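Local coordinates for protein putative aldehyde dehydrogenase (PDB 4YWE) that probably oxidises aldehydes to carboxylic acids with NAD or NADP as electron acceptor, as other members of the aldehyde dehydrogenase family do, at residues A[117-131]-A[468-480]. Residues are numbered along the deposited sequence; the frame is centred on the assembly and turned at random.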
loop_
_atom_site.group_PDB
_atom_site.type_symbol
_atom_site.label_atom_id
_atom_site.label_comp_id
_atom_site.label_asym_id
_atom_site.label_seq_id
_atom_site.Cartn_x
_atom_site.Cartn_y
_atom_site.Cartn_z
ATOM N N TYR A 117 19.305 -11.261 4.786
ATOM C CA TYR A 117 18.827 -9.975 5.288
ATOM C C TYR A 117 19.308 -8.825 4.410
ATOM O O TYR A 117 18.520 -7.971 3.999
ATOM C CB TYR A 117 19.284 -9.749 6.730
ATOM C CG TYR A 117 18.387 -10.382 7.768
ATOM C CD1 TYR A 117 17.043 -10.043 7.847
ATOM C CD2 TYR A 117 18.887 -11.302 8.679
ATOM C CE1 TYR A 117 16.217 -10.615 8.795
ATOM C CE2 TYR A 117 18.070 -11.876 9.635
ATOM C CZ TYR A 117 16.737 -11.529 9.687
ATOM O OH TYR A 117 15.920 -12.099 10.634
ATOM N N PHE A 118 20.606 -8.813 4.122
ATOM C CA PHE A 118 21.201 -7.750 3.323
ATOM C C PHE A 118 20.705 -7.801 1.881
ATOM O O PHE A 118 20.481 -6.763 1.262
ATOM C CB PHE A 118 22.728 -7.839 3.371
ATOM C CG PHE A 118 23.312 -7.467 4.706
ATOM C CD1 PHE A 118 22.740 -6.463 5.469
ATOM C CD2 PHE A 118 24.423 -8.127 5.201
ATOM C CE1 PHE A 118 23.269 -6.118 6.699
ATOM C CE2 PHE A 118 24.959 -7.786 6.431
ATOM C CZ PHE A 118 24.379 -6.781 7.181
ATOM N N GLU A 119 20.524 -9.007 1.355
ATOM C CA GLU A 119 20.005 -9.186 0.002
ATOM C C GLU A 119 18.578 -8.659 -0.121
ATOM O O GLU A 119 18.243 -7.953 -1.075
ATOM C CB GLU A 119 20.044 -10.661 -0.400
ATOM C CG GLU A 119 19.506 -10.935 -1.793
ATOM C CD GLU A 119 19.405 -12.417 -2.100
ATOM O OE1 GLU A 119 18.918 -13.175 -1.234
ATOM O OE2 GLU A 119 19.813 -12.824 -3.207
ATOM N N PHE A 120 17.745 -9.010 0.852
ATOM C CA PHE A 120 16.341 -8.617 0.852
ATOM C C PHE A 120 16.192 -7.103 0.941
ATOM O O PHE A 120 15.477 -6.494 0.147
ATOM C CB PHE A 120 15.599 -9.292 2.010
ATOM C CG PHE A 120 14.140 -8.932 2.095
ATOM C CD1 PHE A 120 13.206 -9.566 1.290
ATOM C CD2 PHE A 120 13.701 -7.970 2.989
ATOM C CE1 PHE A 120 11.864 -9.242 1.371
ATOM C CE2 PHE A 120 12.360 -7.640 3.075
ATOM C CZ PHE A 120 11.442 -8.275 2.265
ATOM N N TYR A 121 16.882 -6.499 1.903
ATOM C CA TYR A 121 16.749 -5.068 2.145
ATOM C C TYR A 121 17.414 -4.239 1.051
ATOM O O TYR A 121 17.061 -3.079 0.843
ATOM C CB TYR A 121 17.323 -4.711 3.518
ATOM C CG TYR A 121 16.383 -5.069 4.648
ATOM C CD1 TYR A 121 15.040 -4.723 4.588
ATOM C CD2 TYR A 121 16.830 -5.773 5.758
ATOM C CE1 TYR A 121 14.170 -5.047 5.608
ATOM C CE2 TYR A 121 15.964 -6.107 6.787
ATOM C CZ TYR A 121 14.636 -5.741 6.704
ATOM O OH TYR A 121 13.768 -6.068 7.719
ATOM N N ALA A 122 18.369 -4.839 0.349
ATOM C CA ALA A 122 19.015 -4.179 -0.779
ATOM C C ALA A 122 17.993 -3.850 -1.856
ATOM O O ALA A 122 18.054 -2.794 -2.485
ATOM C CB ALA A 122 20.121 -5.053 -1.349
ATOM N N GLY A 123 17.050 -4.762 -2.065
ATOM C CA GLY A 123 16.014 -4.570 -3.059
ATOM C C GLY A 123 14.844 -3.741 -2.564
ATOM O O GLY A 123 14.014 -3.301 -3.355
ATOM N N ALA A 124 14.783 -3.524 -1.254
ATOM C CA ALA A 124 13.665 -2.808 -0.647
ATOM C C ALA A 124 13.934 -1.313 -0.517
ATOM O O ALA A 124 13.000 -0.521 -0.389
ATOM C CB ALA A 124 13.342 -3.398 0.720
ATOM N N ALA A 125 15.210 -0.939 -0.550
ATOM C CA ALA A 125 15.633 0.439 -0.308
ATOM C C ALA A 125 14.910 1.466 -1.186
ATOM O O ALA A 125 14.350 2.436 -0.676
ATOM C CB ALA A 125 17.138 0.559 -0.500
ATOM N N ASP A 126 14.915 1.257 -2.498
ATOM C CA ASP A 126 14.318 2.237 -3.403
ATOM C C ASP A 126 12.854 1.933 -3.711
ATOM O O ASP A 126 12.304 2.427 -4.694
ATOM C CB ASP A 126 15.123 2.334 -4.705
ATOM C CG ASP A 126 15.227 1.008 -5.438
ATOM O OD1 ASP A 126 14.595 0.021 -5.008
ATOM O OD2 ASP A 126 15.944 0.959 -6.461
ATOM N N LYS A 127 12.229 1.119 -2.867
ATOM C CA LYS A 127 10.824 0.776 -3.044
ATOM C C LYS A 127 10.037 1.050 -1.769
ATOM O O LYS A 127 8.893 0.616 -1.620
ATOM C CB LYS A 127 10.685 -0.685 -3.472
ATOM C CG LYS A 127 11.378 -0.961 -4.797
ATOM C CD LYS A 127 11.482 -2.434 -5.100
ATOM C CE LYS A 127 12.463 -2.664 -6.232
ATOM N NZ LYS A 127 13.851 -2.292 -5.847
ATOM N N LEU A 128 10.664 1.776 -0.851
ATOM C CA LEU A 128 9.987 2.256 0.345
ATOM C C LEU A 128 9.217 3.522 -0.014
ATOM O O LEU A 128 9.786 4.613 -0.073
ATOM C CB LEU A 128 10.990 2.521 1.471
ATOM C CG LEU A 128 10.417 2.924 2.830
ATOM C CD1 LEU A 128 9.393 1.904 3.296
ATOM C CD2 LEU A 128 11.531 3.075 3.856
ATOM N N HIS A 129 7.921 3.364 -0.265
ATOM C CA HIS A 129 7.108 4.446 -0.808
ATOM C C HIS A 129 6.346 5.221 0.258
ATOM O O HIS A 129 5.869 4.649 1.237
ATOM C CB HIS A 129 6.111 3.894 -1.830
ATOM C CG HIS A 129 6.753 3.196 -2.989
ATOM N ND1 HIS A 129 6.094 2.253 -3.745
ATOM C CD2 HIS A 129 7.994 3.308 -3.519
ATOM C CE1 HIS A 129 6.902 1.810 -4.693
ATOM N NE2 HIS A 129 8.060 2.434 -4.579
ATOM N N GLY A 130 6.235 6.528 0.052
ATOM C CA GLY A 130 5.320 7.348 0.822
ATOM C C GLY A 130 4.000 7.428 0.081
ATOM O O GLY A 130 3.727 6.599 -0.786
ATOM N N GLU A 131 3.178 8.420 0.406
ATOM C CA GLU A 131 1.868 8.532 -0.224
ATOM C C GLU A 131 1.537 9.953 -0.667
ATOM O O GLU A 131 2.161 10.922 -0.230
ATOM C CB GLU A 131 0.769 8.038 0.725
ATOM C CG GLU A 131 0.872 6.574 1.124
ATOM C CD GLU A 131 1.858 6.343 2.253
ATOM O OE1 GLU A 131 1.995 7.235 3.116
ATOM O OE2 GLU A 131 2.501 5.274 2.271
ATOM N N LYS A 468 12.349 -7.408 10.986
ATOM C CA LYS A 468 12.334 -8.326 9.841
ATOM C C LYS A 468 11.272 -7.903 8.823
ATOM O O LYS A 468 10.399 -7.084 9.118
ATOM C CB LYS A 468 12.085 -9.779 10.264
ATOM C CG LYS A 468 13.044 -10.341 11.295
ATOM C CD LYS A 468 12.763 -11.820 11.510
ATOM C CE LYS A 468 13.499 -12.375 12.717
ATOM N NZ LYS A 468 13.226 -13.829 12.895
ATOM N N GLY A 469 11.354 -8.464 7.621
ATOM C CA GLY A 469 10.399 -8.159 6.571
ATOM C C GLY A 469 10.414 -6.710 6.122
ATOM O O GLY A 469 11.196 -5.900 6.619
ATOM N N PHE A 470 9.541 -6.383 5.175
ATOM C CA PHE A 470 9.445 -5.025 4.654
ATOM C C PHE A 470 8.921 -4.072 5.725
ATOM O O PHE A 470 9.312 -2.906 5.778
ATOM C CB PHE A 470 8.538 -4.990 3.422
ATOM C CG PHE A 470 8.690 -3.748 2.590
ATOM C CD1 PHE A 470 7.995 -2.593 2.909
ATOM C CD2 PHE A 470 9.527 -3.738 1.487
ATOM C CE1 PHE A 470 8.135 -1.448 2.143
ATOM C CE2 PHE A 470 9.671 -2.598 0.717
ATOM C CZ PHE A 470 8.974 -1.452 1.046
ATOM N N GLU A 471 8.045 -4.590 6.583
ATOM C CA GLU A 471 7.403 -3.808 7.639
ATOM C C GLU A 471 8.407 -3.109 8.561
ATOM O O GLU A 471 8.102 -2.071 9.150
ATOM C CB GLU A 471 6.485 -4.718 8.466
ATOM C CG GLU A 471 5.709 -4.016 9.573
ATOM C CD GLU A 471 4.512 -3.244 9.054
ATOM O OE1 GLU A 471 4.227 -3.324 7.841
ATOM O OE2 GLU A 471 3.852 -2.556 9.862
ATOM N N ALA A 472 9.603 -3.676 8.674
ATOM C CA ALA A 472 10.623 -3.153 9.575
ATOM C C ALA A 472 11.072 -1.750 9.174
ATOM O O ALA A 472 11.466 -0.949 10.024
ATOM C CB ALA A 472 11.818 -4.096 9.620
ATOM N N LEU A 473 11.006 -1.458 7.879
ATOM C CA LEU A 473 11.422 -0.163 7.351
ATOM C C LEU A 473 10.584 0.988 7.908
ATOM O O LEU A 473 11.063 2.118 8.007
ATOM C CB LEU A 473 11.349 -0.165 5.822
ATOM C CG LEU A 473 12.219 -1.192 5.095
ATOM C CD1 LEU A 473 11.987 -1.120 3.597
ATOM C CD2 LEU A 473 13.690 -0.980 5.422
ATOM N N TYR A 474 9.335 0.701 8.265
ATOM C CA TYR A 474 8.447 1.726 8.812
ATOM C C TYR A 474 8.863 2.112 10.227
ATOM O O TYR A 474 8.621 3.234 10.672
ATOM C CB TYR A 474 6.995 1.247 8.801
ATOM C CG TYR A 474 6.485 0.906 7.421
ATOM C CD1 TYR A 474 6.233 1.902 6.486
ATOM C CD2 TYR A 474 6.253 -0.414 7.052
ATOM C CE1 TYR A 474 5.769 1.593 5.220
ATOM C CE2 TYR A 474 5.788 -0.731 5.790
ATOM C CZ TYR A 474 5.548 0.276 4.879
ATOM O OH TYR A 474 5.085 -0.039 3.622
ATOM N N GLY A 475 9.487 1.176 10.933
ATOM C CA GLY A 475 9.991 1.443 12.266
ATOM C C GLY A 475 11.301 2.207 12.248
ATOM O O GLY A 475 11.678 2.832 13.240
ATOM N N PHE A 476 11.997 2.157 11.116
ATOM C CA PHE A 476 13.283 2.834 10.980
ATOM C C PHE A 476 13.167 4.129 10.180
ATOM O O PHE A 476 14.178 4.733 9.813
ATOM C CB PHE A 476 14.312 1.906 10.331
ATOM C CG PHE A 476 14.860 0.866 11.267
ATOM C CD1 PHE A 476 15.718 1.224 12.292
ATOM C CD2 PHE A 476 14.520 -0.470 11.120
ATOM C CE1 PHE A 476 16.226 0.273 13.156
ATOM C CE2 PHE A 476 15.025 -1.425 11.981
ATOM C CZ PHE A 476 15.878 -1.055 12.999
ATOM N N THR A 477 11.935 4.546 9.906
ATOM C CA THR A 477 11.694 5.844 9.288
ATOM C C THR A 477 10.629 6.611 10.064
ATOM O O THR A 477 9.970 6.057 10.944
ATOM C CB THR A 477 11.250 5.721 7.808
ATOM O OG1 THR A 477 10.043 4.953 7.721
ATOM C CG2 THR A 477 12.340 5.065 6.966
ATOM N N ALA A 478 10.479 7.892 9.741
ATOM C CA ALA A 478 9.438 8.728 10.331
ATOM C C ALA A 478 8.713 9.489 9.231
ATOM O O ALA A 478 9.345 10.054 8.338
ATOM C CB ALA A 478 10.027 9.687 11.345
ATOM N N LEU A 479 7.386 9.503 9.296
ATOM C CA LEU A 479 6.586 10.098 8.233
ATOM C C LEU A 479 6.570 11.621 8.316
ATOM O O LEU A 479 6.292 12.200 9.369
ATOM C CB LEU A 479 5.154 9.562 8.275
ATOM C CG LEU A 479 4.306 9.853 7.035
ATOM C CD1 LEU A 479 4.809 9.046 5.848
ATOM C CD2 LEU A 479 2.833 9.571 7.295
ATOM N N LYS A 480 6.880 12.262 7.195
ATOM C CA LYS A 480 6.744 13.706 7.068
ATOM C C LYS A 480 5.656 14.022 6.050
ATOM O O LYS A 480 5.680 13.512 4.930
ATOM C CB LYS A 480 8.067 14.351 6.647
ATOM C CG LYS A 480 7.934 15.827 6.283
ATOM C CD LYS A 480 9.212 16.383 5.668
ATOM C CE LYS A 480 10.315 16.530 6.702
ATOM N NZ LYS A 480 11.574 17.044 6.095
HETATM O O HOH W 1 16.479 -14.105 11.896
#
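Tyr121 makes the single hydrogen bond between the two segments: its OH donates to Gly469 O at 2.8 Å, with a C=O...donor angle of 135° and the hydroxyl tilted 21° from the carbonyl plane. This anchors the type I turn 469-472 to helix 104-124. Ala472 CB packs against the same hydroxyl, and the ring of Phe120 meets the Gly469-Phe470 peptide, Phe470 N lying at its edge. Phe470 CZ lies 3.4 Å from Lys127 O, which sits at the ring edge near its plane.

Apolar packing supplies most of the rest. A chi1 of -163°, CG anti to the backbone N, carries the Phe470 ring to Ala124 and Leu128, with Ala124 CB 3.8 Å from Phe470 CE2. Both Leu128 methyls rest on Leu473 CB as the two side chains pass in opposite directions; CD1 also reaches Phe470 CE1, and Leu128 CD2 meets Thr477 CG2 tip to tip at 3.8 Å.

At the far end Lys468 CE comes 3.2 Å from Tyr117 OH; the Lys468 side chain is about 7 Å from that of Glu256, the predicted active-site residue.

Helix 104-124 and the loop after it lie against turn 469-472 and the short helix 472-475 that precede strand 477-485, with helix 160-174 touching Tyr121 and Lys468. Gly130 and Glu131 pair antiparallel with a strand of a second subunit, extending the sheet across the interface.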